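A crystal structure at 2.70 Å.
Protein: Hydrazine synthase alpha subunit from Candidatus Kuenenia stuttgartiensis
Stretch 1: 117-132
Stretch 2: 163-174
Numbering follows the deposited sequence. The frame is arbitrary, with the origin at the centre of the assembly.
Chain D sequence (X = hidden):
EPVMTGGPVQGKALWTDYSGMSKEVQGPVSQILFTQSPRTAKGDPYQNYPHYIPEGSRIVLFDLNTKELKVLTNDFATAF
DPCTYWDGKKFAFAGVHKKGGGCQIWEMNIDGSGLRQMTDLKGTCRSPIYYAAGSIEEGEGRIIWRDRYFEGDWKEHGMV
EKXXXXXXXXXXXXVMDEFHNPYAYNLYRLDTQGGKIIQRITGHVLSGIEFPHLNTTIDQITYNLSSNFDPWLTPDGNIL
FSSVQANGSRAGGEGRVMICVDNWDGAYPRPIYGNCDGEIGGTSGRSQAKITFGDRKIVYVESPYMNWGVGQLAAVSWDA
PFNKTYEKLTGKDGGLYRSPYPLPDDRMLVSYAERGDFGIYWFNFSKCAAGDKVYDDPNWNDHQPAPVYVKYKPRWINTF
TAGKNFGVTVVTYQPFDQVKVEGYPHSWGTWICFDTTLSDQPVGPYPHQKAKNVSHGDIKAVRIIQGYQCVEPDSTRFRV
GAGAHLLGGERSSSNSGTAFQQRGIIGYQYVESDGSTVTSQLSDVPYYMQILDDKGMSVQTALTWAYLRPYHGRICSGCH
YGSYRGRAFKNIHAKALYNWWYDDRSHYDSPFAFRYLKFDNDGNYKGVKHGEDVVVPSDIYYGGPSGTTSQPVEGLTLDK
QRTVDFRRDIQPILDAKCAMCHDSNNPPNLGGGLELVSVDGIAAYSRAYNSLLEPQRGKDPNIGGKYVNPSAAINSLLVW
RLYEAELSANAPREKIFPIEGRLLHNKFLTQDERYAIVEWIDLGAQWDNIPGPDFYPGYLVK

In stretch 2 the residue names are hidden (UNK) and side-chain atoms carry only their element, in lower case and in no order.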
ATOM      1  N   GLN D 117      17.883 -39.343 -20.931  1.00 74.90           N
ATOM      2  CA  GLN D 117      16.587 -38.726 -20.650  1.00 73.24           C
ATOM      3  C   GLN D 117      16.110 -38.994 -19.223  1.00 74.26           C
ATOM      4  O   GLN D 117      15.849 -40.137 -18.850  1.00 73.61           O
ATOM      5  CB  GLN D 117      15.537 -39.226 -21.641  1.00 73.07           C
ATOM      6  CG  GLN D 117      14.174 -38.575 -21.478  1.00 72.92           C
ATOM      7  CD  GLN D 117      13.145 -39.129 -22.442  1.00 80.44           C
ATOM      8  OE1 GLN D 117      13.483 -39.832 -23.394  1.00 86.38           O
ATOM      9  NE2 GLN D 117      11.877 -38.816 -22.198  1.00 71.31           N
ATOM     10  N   MET D 118      16.001 -37.930 -18.431  1.00 75.28           N
ATOM     11  CA  MET D 118      15.614 -38.043 -17.026  1.00 57.76           C
ATOM     12  C   MET D 118      14.105 -38.139 -16.769  1.00 66.11           C
ATOM     13  O   MET D 118      13.671 -38.930 -15.931  1.00 57.48           O
ATOM     14  CB  MET D 118      16.189 -36.862 -16.245  1.00 53.53           C
ATOM     15  CG  MET D 118      17.690 -36.739 -16.392  1.00 63.59           C
ATOM     16  SD  MET D 118      18.475 -38.353 -16.237  1.00 82.77           S
ATOM     17  CE  MET D 118      18.316 -38.630 -14.475  1.00 79.09           C
ATOM     18  N   THR D 119      13.309 -37.340 -17.476  1.00 68.93           N
ATOM     19  CA  THR D 119      11.875 -37.255 -17.183  1.00 72.14           C
ATOM     20  C   THR D 119      10.973 -37.560 -18.377  1.00 61.23           C
ATOM     21  O   THR D 119      11.162 -37.020 -19.463  1.00 79.23           O
ATOM     22  CB  THR D 119      11.495 -35.856 -16.651  1.00 69.32           C
ATOM     23  OG1 THR D 119      11.996 -34.849 -17.539  1.00 77.64           O
ATOM     24  CG2 THR D 119      12.073 -35.633 -15.267  1.00 60.39           C
ATOM     25  N   ASP D 120      10.015 -38.459 -18.175  1.00 62.83           N
ATOM     26  CA  ASP D 120       8.951 -38.702 -19.149  1.00 70.22           C
ATOM     27  C   ASP D 120       7.636 -37.987 -18.811  1.00 61.68           C
ATOM     28  O   ASP D 120       6.620 -38.230 -19.463  1.00 78.66           O
ATOM     29  CB  ASP D 120       8.691 -40.198 -19.314  1.00 83.42           C
ATOM     30  CG  ASP D 120       8.208 -40.546 -20.712  1.00 84.53           C
ATOM     31  OD1 ASP D 120       8.514 -39.779 -21.650  1.00 74.82           O
ATOM     32  OD2 ASP D 120       7.524 -41.578 -20.875  1.00 93.84           O
ATOM     33  N   LEU D 121       7.660 -37.120 -17.798  1.00 74.10           N
ATOM     34  CA  LEU D 121       6.446 -36.556 -17.193  1.00 77.89           C
ATOM     35  C   LEU D 121       5.449 -36.000 -18.207  1.00 70.23           C
ATOM     36  O   LEU D 121       5.835 -35.453 -19.239  1.00 64.24           O
ATOM     37  CB  LEU D 121       6.820 -35.435 -16.210  1.00 73.79           C
ATOM     38  CG  LEU D 121       5.666 -34.669 -15.547  1.00 79.19           C
ATOM     39  CD1 LEU D 121       4.933 -35.544 -14.539  1.00 66.75           C
ATOM     40  CD2 LEU D 121       6.125 -33.363 -14.909  1.00 65.97           C
ATOM     41  N   LYS D 122       4.162 -36.152 -17.904  1.00 59.92           N
ATOM     42  CA  LYS D 122       3.123 -35.615 -18.763  1.00 70.21           C
ATOM     43  C   LYS D 122       2.903 -34.196 -18.267  1.00 76.87           C
ATOM     44  O   LYS D 122       2.251 -33.969 -17.248  1.00 71.69           O
ATOM     45  CB  LYS D 122       1.852 -36.465 -18.643  1.00 67.59           C
ATOM     46  CG  LYS D 122       0.772 -36.255 -19.689  1.00 80.78           C
ATOM     47  CD  LYS D 122      -0.466 -37.075 -19.322  1.00 86.35           C
ATOM     48  CE  LYS D 122      -0.095 -38.515 -18.969  1.00 91.35           C
ATOM     49  NZ  LYS D 122      -1.264 -39.324 -18.521  1.00 81.31           N
ATOM     50  N   GLY D 123       3.447 -33.238 -19.010  1.00 63.30           N
ATOM     51  CA  GLY D 123       3.563 -31.883 -18.505  1.00 61.28           C
ATOM     52  C   GLY D 123       4.856 -31.222 -18.953  1.00 58.79           C
ATOM     53  O   GLY D 123       5.510 -31.677 -19.892  1.00 64.58           O
ATOM     54  N   THR D 124       5.229 -30.152 -18.256  1.00 57.94           N
ATOM     55  CA  THR D 124       6.453 -29.406 -18.538  1.00 59.18           C
ATOM     56  C   THR D 124       7.462 -29.508 -17.388  1.00 71.91           C
ATOM     57  O   THR D 124       7.076 -29.536 -16.219  1.00 65.45           O
ATOM     58  CB  THR D 124       6.143 -27.919 -18.799  1.00 66.33           C
ATOM     59  OG1 THR D 124       5.036 -27.814 -19.703  1.00 49.92           O
ATOM     60  CG2 THR D 124       7.351 -27.204 -19.387  1.00 54.01           C
ATOM     61  N   CYS D 125       8.750 -29.560 -17.724  1.00 63.57           N
ATOM     62  CA  CYS D 125       9.817 -29.613 -16.724  1.00 57.13           C
ATOM     63  C   CYS D 125      10.940 -28.629 -17.050  1.00 56.38           C
ATOM     64  O   CYS D 125      11.300 -28.459 -18.215  1.00 62.45           O
ATOM     65  CB  CYS D 125      10.392 -31.028 -16.622  1.00 59.03           C
ATOM     66  SG  CYS D 125       9.172 -32.331 -16.362  1.00 64.44           S
ATOM     67  N   ARG D 126      11.496 -27.991 -16.023  1.00 56.37           N
ATOM     68  CA  ARG D 126      12.629 -27.091 -16.211  1.00 52.15           C
ATOM     69  C   ARG D 126      13.410 -26.810 -14.924  1.00 59.86           C
ATOM     70  O   ARG D 126      13.029 -27.250 -13.833  1.00 52.61           O
ATOM     71  CB  ARG D 126      12.158 -25.766 -16.817  1.00 71.07           C
ATOM     72  CG  ARG D 126      11.142 -25.011 -15.975  1.00 63.85           C
ATOM     73  CD  ARG D 126      10.753 -23.700 -16.640  1.00 56.66           C
ATOM     74  NE  ARG D 126      11.907 -22.831 -16.852  1.00 50.84           N
ATOM     75  CZ  ARG D 126      12.260 -21.844 -16.035  1.00 66.32           C
ATOM     76  NH1 ARG D 126      11.544 -21.594 -14.947  1.00 67.20           N
ATOM     77  NH2 ARG D 126      13.327 -21.105 -16.305  1.00 56.14           N
ATOM     78  N   SER D 127      14.492 -26.050 -15.083  1.00 62.80           N
ATOM     79  CA  SER D 127      15.415 -25.688 -14.003  1.00 74.59           C
ATOM     80  C   SER D 127      15.846 -26.851 -13.104  1.00 71.48           C
ATOM     81  O   SER D 127      15.586 -26.832 -11.901  1.00 81.40           O
ATOM     82  CB  SER D 127      14.794 -24.587 -13.141  1.00 80.75           C
ATOM     83  OG  SER D 127      14.607 -23.399 -13.892  1.00 78.08           O
ATOM     84  N   PRO D 128      16.507 -27.870 -13.681  1.00 79.23           N
ATOM     85  CA  PRO D 128      17.025 -28.965 -12.856  1.00 73.42           C
ATOM     86  C   PRO D 128      18.316 -28.589 -12.130  1.00 65.49           C
ATOM     87  O   PRO D 128      19.121 -27.832 -12.672  1.00 62.47           O
ATOM     88  CB  PRO D 128      17.276 -30.073 -13.877  1.00 80.94           C
ATOM     89  CG  PRO D 128      17.648 -29.336 -15.115  1.00 75.70           C
ATOM     90  CD  PRO D 128      16.854 -28.050 -15.104  1.00 80.76           C
ATOM     91  N   ILE D 129      18.506 -29.110 -10.922  1.00 69.62           N
ATOM     92  CA  ILE D 129      19.762 -28.941 -10.197  1.00 74.71           C
ATOM     93  C   ILE D 129      20.174 -30.252  -9.541  1.00 63.51           C
ATOM     94  O   ILE D 129      19.334 -31.115  -9.274  1.00 47.66           O
ATOM     95  CB  ILE D 129      19.674 -27.847  -9.107  1.00 56.87           C
ATOM     96  CG1 ILE D 129      18.581 -28.187  -8.092  1.00 52.86           C
ATOM     97  CG2 ILE D 129      19.442 -26.474  -9.726  1.00 70.96           C
ATOM     98  CD1 ILE D 129      18.531 -27.246  -6.910  1.00 57.87           C
ATOM     99  N   TYR D 130      21.469 -30.397  -9.282  1.00 62.02           N
ATOM    100  CA  TYR D 130      21.975 -31.581  -8.604  1.00 67.75           C
ATOM    101  C   TYR D 130      22.053 -31.352  -7.102  1.00 63.98           C
ATOM    102  O   TYR D 130      22.582 -30.342  -6.640  1.00 63.88           O
ATOM    103  CB  TYR D 130      23.352 -31.976  -9.143  1.00 61.41           C
ATOM    104  CG  TYR D 130      23.334 -32.477 -10.569  1.00 63.44           C
ATOM    105  CD1 TYR D 130      22.722 -33.680 -10.895  1.00 63.18           C
ATOM    106  CD2 TYR D 130      23.939 -31.753 -11.587  1.00 70.95           C
ATOM    107  CE1 TYR D 130      22.706 -34.145 -12.196  1.00 61.58           C
ATOM    108  CE2 TYR D 130      23.930 -32.209 -12.892  1.00 72.16           C
ATOM    109  CZ  TYR D 130      23.312 -33.406 -13.191  1.00 60.60           C
ATOM    110  OH  TYR D 130      23.299 -33.866 -14.487  1.00 61.73           O
ATOM    111  N   TYR D 131      21.504 -32.295  -6.349  1.00 55.03           N
ATOM    112  CA  TYR D 131      21.611 -32.282  -4.901  1.00 72.10           C
ATOM    113  C   TYR D 131      22.242 -33.589  -4.470  1.00 72.36           C
ATOM    114  O   TYR D 131      21.676 -34.654  -4.696  1.00 62.21           O
ATOM    115  CB  TYR D 131      20.243 -32.102  -4.249  1.00 61.28           C
ATOM    116  CG  TYR D 131      20.292 -32.001  -2.742  1.00 56.77           C
ATOM    117  CD1 TYR D 131      20.877 -30.906  -2.122  1.00 50.44           C
ATOM    118  CD2 TYR D 131      19.749 -32.996  -1.941  1.00 55.23           C
ATOM    119  CE1 TYR D 131      20.924 -30.805  -0.746  1.00 46.85           C
ATOM    120  CE2 TYR D 131      19.790 -32.904  -0.563  1.00 58.79           C
ATOM    121  CZ  TYR D 131      20.379 -31.806   0.028  1.00 67.41           C
ATOM    122  OH  TYR D 131      20.422 -31.704   1.399  1.00 64.12           O
ATOM    123  N   ALA D 132      23.398 -33.526  -3.830  1.00 65.82           N
ATOM    124  CA  ALA D 132      24.115 -34.758  -3.574  1.00 76.32           C
ATOM    125  C   ALA D 132      23.673 -35.327  -2.234  1.00 74.60           C
ATOM    126  O   ALA D 132      24.009 -34.806  -1.171  1.00 95.35           O
ATOM    127  CB  ALA D 132      25.605 -34.510  -3.602  1.00 52.57           C
ATOM    128  N   UNK D 163      25.643 -40.911  -7.214  1.00 75.98           N
ATOM    129  CA  UNK D 163      25.640 -39.835  -8.190  1.00 85.38           C
ATOM    130  C   UNK D 163      24.972 -38.631  -7.557  1.00 89.73           C
ATOM    131  O   UNK D 163      25.590 -37.583  -7.368  1.00 82.83           O
ATOM    132  c   UNK D 163      25.723 -41.237 -10.274  1.00 71.09           C
ATOM    133  c   UNK D 163      24.902 -40.232  -9.482  1.00 78.86           C
ATOM    134  o   UNK D 163      23.640 -40.822  -9.149  1.00 72.27           O
ATOM    135  N   UNK D 164      23.698 -38.799  -7.227  1.00 86.97           N
ATOM    136  CA  UNK D 164      22.959 -37.773  -6.524  1.00 76.02           C
ATOM    137  C   UNK D 164      21.484 -37.793  -6.851  1.00 78.91           C
ATOM    138  O   UNK D 164      20.955 -38.766  -7.388  1.00 75.93           O
ATOM    139  N   UNK D 165      20.822 -36.695  -6.516  1.00 72.00           N
ATOM    140  CA  UNK D 165      19.412 -36.508  -6.799  1.00 63.08           C
ATOM    141  C   UNK D 165      19.264 -35.284  -7.689  1.00 70.88           C
ATOM    142  O   UNK D 165      20.168 -34.450  -7.757  1.00 67.98           O
ATOM    143  s   UNK D 165      17.798 -38.923  -4.987  1.00 63.04           S
ATOM    144  c   UNK D 165      18.618 -36.333  -5.504  1.00 62.28           C
ATOM    145  c   UNK D 165      16.140 -38.260  -4.861  1.00 62.96           C
ATOM    146  c   UNK D 165      18.766 -37.479  -4.518  1.00 41.68           C
ATOM    147  N   UNK D 166      18.135 -35.176  -8.380  1.00 72.65           N
ATOM    148  CA  UNK D 166      17.881 -33.999  -9.199  1.00 69.11           C
ATOM    149  C   UNK D 166      16.609 -33.287  -8.759  1.00 62.24           C
ATOM    150  O   UNK D 166      15.513 -33.836  -8.851  1.00 67.66           O
ATOM    151  c   UNK D 166      19.147 -35.064 -12.719  1.00 52.14           C
ATOM    152  c   UNK D 166      19.133 -34.806 -11.228  1.00 66.07           C
ATOM    153  c   UNK D 166      17.775 -34.352 -10.692  1.00 68.39           C
ATOM    154  c   UNK D 166      17.281 -33.154 -11.487  1.00 77.62           C
ATOM    155  N   UNK D 167      16.765 -32.060  -8.274  1.00 67.73           N
ATOM    156  CA  UNK D 167      15.621 -31.248  -7.881  1.00 70.98           C
ATOM    157  C   UNK D 167      15.234 -30.330  -9.030  1.00 54.14           C
ATOM    158  O   UNK D 167      16.035 -29.504  -9.463  1.00 53.67           O
ATOM    159  c   UNK D 167      14.646 -29.761  -6.100  1.00 57.48           C
ATOM    160  c   UNK D 167      16.606 -31.246  -5.553  1.00 69.45           C
ATOM    161  c   UNK D 167      15.922 -30.398  -6.630  1.00 69.75           C
ATOM    162  c   UNK D 167      15.773 -32.408  -5.065  1.00 56.63           C
ATOM    163  N   UNK D 168      14.012 -30.468  -9.533  1.00 59.42           N
ATOM    164  CA  UNK D 168      13.595 -29.635 -10.657  1.00 73.26           C
ATOM    165  C   UNK D 168      12.189 -29.080 -10.473  1.00 69.77           C
ATOM    166  O   UNK D 168      11.449 -29.520  -9.598  1.00 55.24           O
ATOM    167  c   UNK D 168      10.651 -33.418 -12.444  1.00 55.23           C
ATOM    168  c   UNK D 168      10.473 -32.162 -12.988  1.00 43.55           C
ATOM    169  c   UNK D 168      13.681 -30.421 -11.972  1.00 70.60           C
ATOM    170  c   UNK D 168      11.453 -31.199 -12.835  1.00 49.75           C
ATOM    171  c   UNK D 168      12.784 -32.737 -11.593  1.00 53.64           C
ATOM    172  c   UNK D 168      11.808 -33.707 -11.745  1.00 53.81           C
ATOM    173  c   UNK D 168      12.615 -31.473 -12.130  1.00 63.06           C
ATOM    174  N   UNK D 169      11.832 -28.102 -11.298  1.00 70.96           N
ATOM    175  CA  UNK D 169      10.484 -27.552 -11.272  1.00 52.03           C
ATOM    176  C   UNK D 169       9.660 -28.171 -12.391  1.00 56.10           C
ATOM    177  O   UNK D 169      10.144 -28.328 -13.507  1.00 55.69           O
ATOM    178  o   UNK D 169       9.203 -25.494 -11.429  1.00 63.50           O
ATOM    179  c   UNK D 169      10.515 -26.029 -11.409  1.00 65.88           C
ATOM    180  N   UNK D 170       8.415 -28.528 -12.096  1.00 41.33           N
ATOM    181  CA  UNK D 170       7.570 -29.135 -13.105  1.00 47.70           C
ATOM    182  C   UNK D 170       6.090 -28.910 -12.884  1.00 65.86           C
ATOM    183  O   UNK D 170       5.639 -28.709 -11.758  1.00 56.82           O
ATOM    184  N   UNK D 171       5.331 -28.962 -13.972  1.00 60.96           N
ATOM    185  CA  UNK D 171       3.898 -28.718 -13.917  1.00 55.41           C
ATOM    186  C   UNK D 171       3.139 -29.706 -14.793  1.00 46.24           C
ATOM    187  O   UNK D 171       3.589 -30.039 -15.886  1.00 57.27           O
ATOM    188  o   UNK D 171       2.199 -27.106 -14.571  1.00 63.11           O
ATOM    189  c   UNK D 171       3.588 -27.286 -14.359  1.00 69.62           C
ATOM    190  N   UNK D 172       1.976 -30.172 -14.316  1.00 53.99           N
ATOM    191  CA  UNK D 172       1.112 -31.024 -15.139  1.00 62.22           C
ATOM    192  C   UNK D 172       0.389 -30.211 -16.211  1.00 65.89           C
ATOM    193  O   UNK D 172       0.607 -29.005 -16.313  1.00 83.40           O
ATOM    194  c   UNK D 172       1.470 -30.031 -12.940  1.00 59.43           C
ATOM    195  c   UNK D 172       0.086 -30.608 -13.024  1.00 66.19           C
ATOM    196  c   UNK D 172       0.124 -31.608 -14.126  1.00 57.69           C
ATOM    197  N   UNK D 173      -0.458 -30.866 -16.997  1.00 60.82           N
ATOM    198  CA  UNK D 173      -1.187 -30.185 -18.060  1.00 73.85           C
ATOM    199  C   UNK D 173      -2.691 -30.245 -17.815  1.00 76.66           C
ATOM    200  O   UNK D 173      -3.180 -31.130 -17.114  1.00 64.98           O
ATOM    201  c   UNK D 173      -0.840 -30.790 -19.420  1.00 72.11           C
ATOM    202  o   UNK D 173       2.047 -30.533 -21.677  1.00 97.66           O
ATOM    203  c   UNK D 173       0.980 -30.940 -21.171  1.00104.79           C
ATOM    204  c   UNK D 173       0.293 -30.069 -20.138  1.00 90.39           C
ATOM    205  o   UNK D 173       0.451 -32.028 -21.480  1.00100.35           O
ATOM    206  N   UNK D 174      -3.419 -29.295 -18.394  1.00 79.20           N
ATOM    207  CA  UNK D 174      -4.843 -29.173 -18.147  1.00 67.88           C
ATOM    208  C   UNK D 174      -5.082 -28.637 -16.750  1.00 63.65           C
ATOM    209  O   UNK D 174      -6.080 -28.962 -16.105  1.00 52.57           O
TER

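Position 163 has three side-chain atoms, one carbon bearing an oxygen and a second carbon; the nearest of them to stretch 1, CB, stays 7.0 Å from Tyr130 CE1, too far for contact. This is Thr163.

Position 164 has no side-chain atoms. Its phi/psi of 150/-164 would jam a CB against the preceding carbonyl, so the backbone itself calls for Gly164.

Position 165 carries an unbranched chain of two carbons, a sulfur and a terminal carbon, which identifies Met165. Its backbone pairs with Tyr131 in both directions: Met165 N to Tyr131 O and Tyr131 N to Met165 O are each 2.9 Å.

Position 166 has four carbons, forked at the first, one arm two carbons long: Ile166. The end of its long arm, CD1, lies 3.7 Å from Tyr130 CE1 and 4.1 Å from Met118 CE, while Ile166 CG2 is 3.9 Å from Pro128 CB.

Position 167 repeats that four-carbon fork, on the opposite face of the sheet, and is Ile167. Its CB sits 3.8 Å from Ile129 CG1, and Ile167 CG1 lies 4.0 Å from Tyr131 CB.

Position 168 shows one carbon followed by a six-carbon ring with no oxygen attached, hence Phe168 rather than tyrosine. Phe168 CE2 is 3.6 Å from Cys125 SG, an oblique sulfur-aromatic approach 61° off the ring normal; Phe168 CZ reaches Thr119 CG2 at 3.9 Å.

Position 169, one carbon and one oxygen, is Ser169. Its backbone N and O pair with Arg126 O and N, both at 2.9 Å.

Position 170 lacks side-chain atoms. An ideal CB would be crowded by Phe168 CE2 at 3.0 Å, consistent with Gly170; its CA approaches Thr124 O at 3.2 Å.

Position 171 again has one carbon and one oxygen: Ser171. Ser171 O accepts from Thr124 N at 2.9 Å and also meets Gly123 CA at 3.2 Å.

Position 172 has three carbons closing a ring onto the backbone nitrogen, so it is Pro172. Its CA lies 3.8 Å from Lys122 O.

Position 173 has three carbons, the third bearing two oxygens: Glu173. The carboxylate atom OE2 comes within 3.8 Å of Gly123 CA.

Position 174 has no side chain and a positive phi of 72°, favouring Gly174; it makes no contact.

The contact is an antiparallel pairing, with strand directions 158° apart and eight backbone hydrogen bonds. A bulge between Arg126 and Ile129 shifts the register by one. Apolar packing supplements this ladder: Ile166 beside Tyr130 on one face, Ile167 beside Ile129 and Tyr131 on the other. Together the stretches bury 961 Å², both sides summed.

Stretch 2 163-174: TGMIIFSGSPEG
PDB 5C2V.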